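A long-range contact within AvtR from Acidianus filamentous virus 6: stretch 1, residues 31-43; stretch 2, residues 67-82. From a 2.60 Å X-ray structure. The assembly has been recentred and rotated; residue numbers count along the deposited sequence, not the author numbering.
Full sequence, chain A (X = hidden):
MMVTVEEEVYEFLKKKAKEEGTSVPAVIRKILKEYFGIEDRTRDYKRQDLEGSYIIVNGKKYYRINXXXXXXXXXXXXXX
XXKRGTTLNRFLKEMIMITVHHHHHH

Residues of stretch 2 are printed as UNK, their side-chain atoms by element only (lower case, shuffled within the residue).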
# COMPACT_ATOMS: atom_id res chain seq x y z
N ILE A 31 2.50 5.20 -5.01
CA ILE A 31 2.63 5.93 -3.74
C ILE A 31 4.02 5.69 -3.14
O ILE A 31 4.70 6.65 -2.77
CB ILE A 31 1.57 5.49 -2.73
CG1 ILE A 31 0.21 5.94 -3.20
CG2 ILE A 31 1.84 6.09 -1.33
CD1 ILE A 31 -0.90 5.17 -2.54
N LEU A 32 4.46 4.43 -3.11
CA LEU A 32 5.82 4.14 -2.61
C LEU A 32 6.92 4.83 -3.42
O LEU A 32 7.89 5.30 -2.85
CB LEU A 32 6.09 2.66 -2.52
CG LEU A 32 5.12 1.89 -1.59
CD1 LEU A 32 5.48 0.41 -1.51
CD2 LEU A 32 4.96 2.49 -0.19
N LYS A 33 6.79 4.88 -4.74
CA LYS A 33 7.82 5.55 -5.57
C LYS A 33 7.85 7.03 -5.28
O LYS A 33 8.91 7.59 -5.06
CB LYS A 33 7.60 5.29 -7.07
CG LYS A 33 8.00 3.87 -7.48
CD LYS A 33 7.14 3.43 -8.63
CE LYS A 33 7.98 2.84 -9.75
NZ LYS A 33 7.18 2.62 -11.00
N GLU A 34 6.69 7.65 -5.19
CA GLU A 34 6.59 9.08 -4.93
C GLU A 34 7.02 9.50 -3.53
O GLU A 34 7.76 10.45 -3.37
CB GLU A 34 5.17 9.57 -5.24
CG GLU A 34 4.88 9.51 -6.75
CD GLU A 34 3.54 10.09 -7.16
OE1 GLU A 34 2.63 10.18 -6.30
OE2 GLU A 34 3.38 10.41 -8.35
N TYR A 35 6.55 8.80 -2.50
CA TYR A 35 6.86 9.20 -1.12
C TYR A 35 8.21 8.69 -0.61
O TYR A 35 8.73 9.29 0.29
CB TYR A 35 5.75 8.79 -0.15
CG TYR A 35 4.50 9.61 -0.26
CD1 TYR A 35 3.67 9.48 -1.35
CD2 TYR A 35 4.13 10.50 0.73
CE1 TYR A 35 2.53 10.21 -1.48
CE2 TYR A 35 2.96 11.22 0.62
CZ TYR A 35 2.17 11.07 -0.49
OH TYR A 35 1.01 11.80 -0.65
N PHE A 36 8.77 7.63 -1.18
CA PHE A 36 10.13 7.18 -0.80
C PHE A 36 11.18 7.59 -1.83
O PHE A 36 12.37 7.46 -1.58
CB PHE A 36 10.17 5.69 -0.46
CG PHE A 36 9.33 5.39 0.75
CD1 PHE A 36 9.81 5.61 2.04
CD2 PHE A 36 8.02 5.06 0.60
CE1 PHE A 36 8.99 5.43 3.14
CE2 PHE A 36 7.19 4.88 1.69
CZ PHE A 36 7.69 5.08 2.97
N GLY A 37 10.72 8.16 -2.93
CA GLY A 37 11.61 8.78 -3.89
C GLY A 37 12.51 7.83 -4.65
O GLY A 37 13.65 8.18 -4.98
N ILE A 38 11.96 6.66 -4.96
CA ILE A 38 12.67 5.55 -5.57
C ILE A 38 12.12 5.08 -6.91
O ILE A 38 10.94 5.19 -7.23
CB ILE A 38 12.75 4.30 -4.65
CG1 ILE A 38 11.34 3.88 -4.16
CG2 ILE A 38 13.78 4.57 -3.58
CD1 ILE A 38 11.30 2.70 -3.22
N GLU A 39 13.03 4.52 -7.67
CA GLU A 39 12.78 3.94 -8.97
C GLU A 39 12.51 2.47 -8.77
O GLU A 39 13.29 1.79 -8.12
CB GLU A 39 14.04 4.10 -9.80
CG GLU A 39 13.97 3.51 -11.20
CD GLU A 39 13.43 4.49 -12.22
OE1 GLU A 39 12.45 5.20 -11.91
OE2 GLU A 39 14.01 4.55 -13.33
N ASP A 40 11.42 1.96 -9.33
CA ASP A 40 11.17 0.53 -9.31
C ASP A 40 10.64 0.00 -10.65
O ASP A 40 9.66 0.52 -11.21
CB ASP A 40 10.23 0.15 -8.17
CG ASP A 40 10.14 -1.35 -7.96
OD1 ASP A 40 9.40 -2.01 -8.71
OD2 ASP A 40 10.77 -1.89 -7.03
N ARG A 41 11.28 -1.05 -11.13
CA ARG A 41 10.99 -1.61 -12.45
C ARG A 41 9.80 -2.55 -12.45
O ARG A 41 9.18 -2.73 -13.47
CB ARG A 41 12.20 -2.36 -13.01
CG ARG A 41 12.18 -2.59 -14.52
CD ARG A 41 12.98 -1.52 -15.24
NE ARG A 41 13.32 -1.90 -16.63
CZ ARG A 41 14.40 -2.60 -17.02
NH1 ARG A 41 15.29 -3.07 -16.14
NH2 ARG A 41 14.58 -2.85 -18.32
N THR A 42 9.50 -3.17 -11.31
CA THR A 42 8.36 -4.07 -11.17
C THR A 42 7.05 -3.52 -11.78
O THR A 42 6.77 -2.31 -11.73
CB THR A 42 8.13 -4.36 -9.69
OG1 THR A 42 9.13 -5.27 -9.21
CG2 THR A 42 6.75 -4.92 -9.43
N ARG A 43 6.25 -4.43 -12.36
CA ARG A 43 4.92 -4.13 -12.91
C ARG A 43 3.88 -5.21 -12.57
O ARG A 43 4.15 -6.40 -12.71
CB ARG A 43 4.99 -3.95 -14.42
CG ARG A 43 3.64 -3.69 -15.06
CD ARG A 43 2.91 -2.49 -14.48
NE ARG A 43 1.82 -2.02 -15.36
CZ ARG A 43 0.72 -1.38 -14.96
NH1 ARG A 43 0.50 -1.12 -13.67
NH2 ARG A 43 -0.19 -1.00 -15.86
N UNK A 67 1.78 -6.82 -3.03
CA UNK A 67 2.64 -5.81 -3.56
C UNK A 67 4.01 -6.43 -3.65
O UNK A 67 4.54 -6.91 -2.65
c UNK A 67 2.66 -4.59 -2.66
s UNK A 67 3.42 -3.22 -3.53
N UNK A 68 4.54 -6.48 -4.88
CA UNK A 68 5.89 -6.94 -5.17
C UNK A 68 6.69 -5.79 -5.78
O UNK A 68 6.30 -5.25 -6.80
c UNK A 68 4.56 -11.73 -6.11
n UNK A 68 4.80 -12.91 -6.99
c UNK A 68 5.37 -10.53 -6.56
c UNK A 68 5.07 -9.30 -5.72
c UNK A 68 5.85 -8.10 -6.17
N UNK A 69 7.79 -5.43 -5.13
CA UNK A 69 8.80 -4.46 -5.56
C UNK A 69 10.12 -5.20 -5.76
O UNK A 69 10.27 -6.33 -5.30
c UNK A 69 8.00 -2.31 -4.15
c UNK A 69 9.00 -3.43 -4.44
c UNK A 69 8.36 -1.62 -2.85
c UNK A 69 7.99 -1.28 -5.27
N UNK A 70 11.07 -4.57 -6.45
CA UNK A 70 12.44 -5.10 -6.51
C UNK A 70 12.90 -5.33 -5.09
O UNK A 70 12.60 -4.54 -4.22
c UNK A 70 13.96 -2.67 -9.18
o UNK A 70 13.65 -2.20 -10.28
c UNK A 70 13.07 -3.76 -8.63
c UNK A 70 13.38 -4.09 -7.18
o UNK A 70 14.96 -2.24 -8.56
N UNK A 71 13.66 -6.39 -4.86
CA UNK A 71 14.08 -6.74 -3.51
C UNK A 71 14.76 -5.56 -2.80
O UNK A 71 14.52 -5.34 -1.62
c UNK A 71 14.19 -9.29 -3.78
c UNK A 71 14.25 -11.82 -4.14
n UNK A 71 14.71 -13.05 -3.43
c UNK A 71 14.98 -8.00 -3.51
c UNK A 71 15.08 -10.54 -3.92
N UNK A 72 15.59 -4.79 -3.50
CA UNK A 72 16.29 -3.67 -2.88
C UNK A 72 15.32 -2.58 -2.36
O UNK A 72 15.53 -2.05 -1.25
c UNK A 72 19.45 -7.32 -2.54
n UNK A 72 20.05 -7.94 -1.52
n UNK A 72 19.44 -6.00 -2.60
c UNK A 72 17.44 -3.09 -3.72
c UNK A 72 18.79 -5.24 -3.66
c UNK A 72 18.78 -3.74 -3.37
n UNK A 72 18.87 -8.02 -3.50
N UNK A 73 14.26 -2.31 -3.11
CA UNK A 73 13.28 -1.34 -2.70
C UNK A 73 12.39 -1.86 -1.58
O UNK A 73 11.98 -1.10 -0.71
o UNK A 73 12.88 0.05 -6.05
c UNK A 73 12.43 -0.88 -3.89
c UNK A 73 13.18 0.03 -4.85
n UNK A 73 14.11 0.80 -4.35
N UNK A 74 12.11 -3.15 -1.56
CA UNK A 74 11.41 -3.76 -0.43
C UNK A 74 12.13 -3.48 0.89
O UNK A 74 11.51 -3.07 1.87
c UNK A 74 10.08 -5.88 -0.01
o UNK A 74 10.45 -8.08 0.71
o UNK A 74 9.63 -7.80 -1.34
c UNK A 74 11.31 -5.26 -0.64
c UNK A 74 10.05 -7.37 -0.23
N UNK A 75 13.44 -3.67 0.91
CA UNK A 75 14.22 -3.38 2.09
C UNK A 75 14.22 -1.89 2.43
O UNK A 75 14.01 -1.55 3.61
c UNK A 75 16.60 -3.48 3.02
c UNK A 75 15.66 -3.96 1.94
c UNK A 75 15.58 -5.50 2.01
c UNK A 75 16.71 -6.26 1.34
N UNK A 76 14.39 -1.00 1.45
CA UNK A 76 14.42 0.45 1.75
C UNK A 76 13.10 0.85 2.36
O UNK A 76 13.06 1.53 3.37
c UNK A 76 17.20 1.47 0.89
c UNK A 76 14.70 1.30 0.51
c UNK A 76 16.22 2.00 -1.35
c UNK A 76 16.10 1.14 -0.10
N UNK A 77 12.00 0.38 1.77
CA UNK A 77 10.72 0.77 2.25
C UNK A 77 10.51 0.28 3.68
O UNK A 77 10.08 1.06 4.53
c UNK A 77 9.61 0.34 1.32
c UNK A 77 8.26 0.43 2.03
c UNK A 77 9.61 1.24 0.09
N UNK A 78 10.81 -0.98 3.96
CA UNK A 78 10.72 -1.48 5.32
C UNK A 78 11.54 -0.66 6.28
O UNK A 78 11.09 -0.31 7.38
c UNK A 78 10.29 -4.00 4.89
c UNK A 78 11.22 -2.91 5.41
c UNK A 78 10.94 -5.35 5.20
c UNK A 78 10.79 -6.39 4.10
n UNK A 78 9.53 -7.10 4.36
N UNK A 79 12.74 -0.34 5.87
CA UNK A 79 13.61 0.41 6.76
C UNK A 79 13.09 1.80 7.02
O UNK A 79 13.18 2.27 8.14
c UNK A 79 17.35 1.39 6.06
c UNK A 79 16.10 1.18 6.92
c UNK A 79 16.39 0.37 8.19
c UNK A 79 15.00 0.47 6.15
N UNK A 80 12.58 2.46 5.99
CA UNK A 80 12.12 3.83 6.13
C UNK A 80 10.87 3.88 7.00
O UNK A 80 10.75 4.76 7.82
o UNK A 80 15.18 5.92 4.52
c UNK A 80 13.94 5.89 4.69
c UNK A 80 11.85 4.42 4.75
c UNK A 80 13.11 4.81 3.99
o UNK A 80 13.36 6.72 5.41
N UNK A 81 9.96 2.91 6.84
CA UNK A 81 8.78 2.85 7.70
C UNK A 81 9.22 2.61 9.14
O UNK A 81 8.64 3.19 10.05
c UNK A 81 7.22 1.89 5.83
c UNK A 81 7.82 1.76 7.25
c UNK A 81 6.20 3.05 5.84
c UNK A 81 6.62 0.59 5.24
N UNK A 82 10.26 1.80 9.34
CA UNK A 82 10.76 1.54 10.70
C UNK A 82 11.35 2.79 11.28
O UNK A 82 10.93 3.24 12.34
c UNK A 82 11.21 -2.82 12.83
n UNK A 82 9.78 -2.41 13.05
c UNK A 82 11.31 -0.93 11.19
c UNK A 82 11.83 0.44 10.74
c UNK A 82 12.11 -1.74 12.24

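Position 67 carries one carbon and then a sulfur, the mark of a cysteine: C67 is buried, and its sulfur, C67 SG, comes no nearer to stretch 1 than 4.6 Å, at L32 CD1. Position 68 has four carbons in a row ending in nitrogen, a lysine; K68 sends that chain away from stretch 1.

At position 69 there are four carbons, forked at the second. One tip lies against the L32 side chain and the other near the carboxylate of D40. This is leucine, and its CA to CB bond points away overall while its end swings back: L69 CD1 sits 3.8 Å from L32 CD1.

Position 70 shows three carbons, the third bearing two oxygens, one of them beside the backbone nitrogen of R41. It is glutamate, at the N-cap position of the helix that follows. Two hydrogen bonds run in opposite senses here: the backbone E70 N donates to D40 OD2 (2.8 Å), and R41 N donates to E70 OE2 (2.8 Å). Each acidic side chain thus accepts from the other segment's backbone. The two carboxylates are also close, D40 OD2 lying 4.4 Å from E70 OE2.

Position 71, four carbons ending in nitrogen, is lysine; K71 points away. Position 72, three carbons, a nitrogen and a carbon with two more nitrogens, is arginine, and R72 also leaves stretch 1 untouched.

Position 73 has two carbons, the second carrying one oxygen and one nitrogen. Its short branched end reaches the E39 backbone, D40 and I38. The element pattern gives asparagine, and N73 points toward stretch 1.

Position 74, three carbons with two terminal oxygens, is glutamate; E74 faces away and makes a long salt bridge with position 78. Position 75, four carbons forked at the first with one arm two carbons long, is isoleucine, I75, out of reach.

Position 76, four carbons forked at the second, brings one tip to I38: leucine, with L76 CD1 4.2 Å from I38 CG2. Position 77 has one carbon bearing two more, and meets L32, F36 and I38. It is valine; V77 CG2 lies over one face of the F36 ring, 4.2 Å from F36 CD2, and 4.0 Å from I38 CD1.

Position 78, four carbons and a nitrogen, is lysine, K78, the partner of E74. Position 79, four carbons forked at the second, is leucine, L79, out of reach. Position 80, three carbons, the third carrying two oxygens, has its first carbon against the F36 ring: glutamate. E80 CB approaches F36 CE1 at 3.4 Å, while the carboxylate leads away. Position 81, four carbons forked at the second, brings a tip near the F36 ring: leucine, with L81 CD2 3.8 Å from F36 CZ. Position 82, four carbons ending in nitrogen, is lysine, K82, out of reach.

Apolar contacts join L32 to L69 and V77, F36 to V77 and L81, and I38 to L76 and V77; beside them, D40 and R41 hydrogen-bond with E70 just before the second helix.

Stretch 2 (67-82) CKLEKRNEILVKLELK
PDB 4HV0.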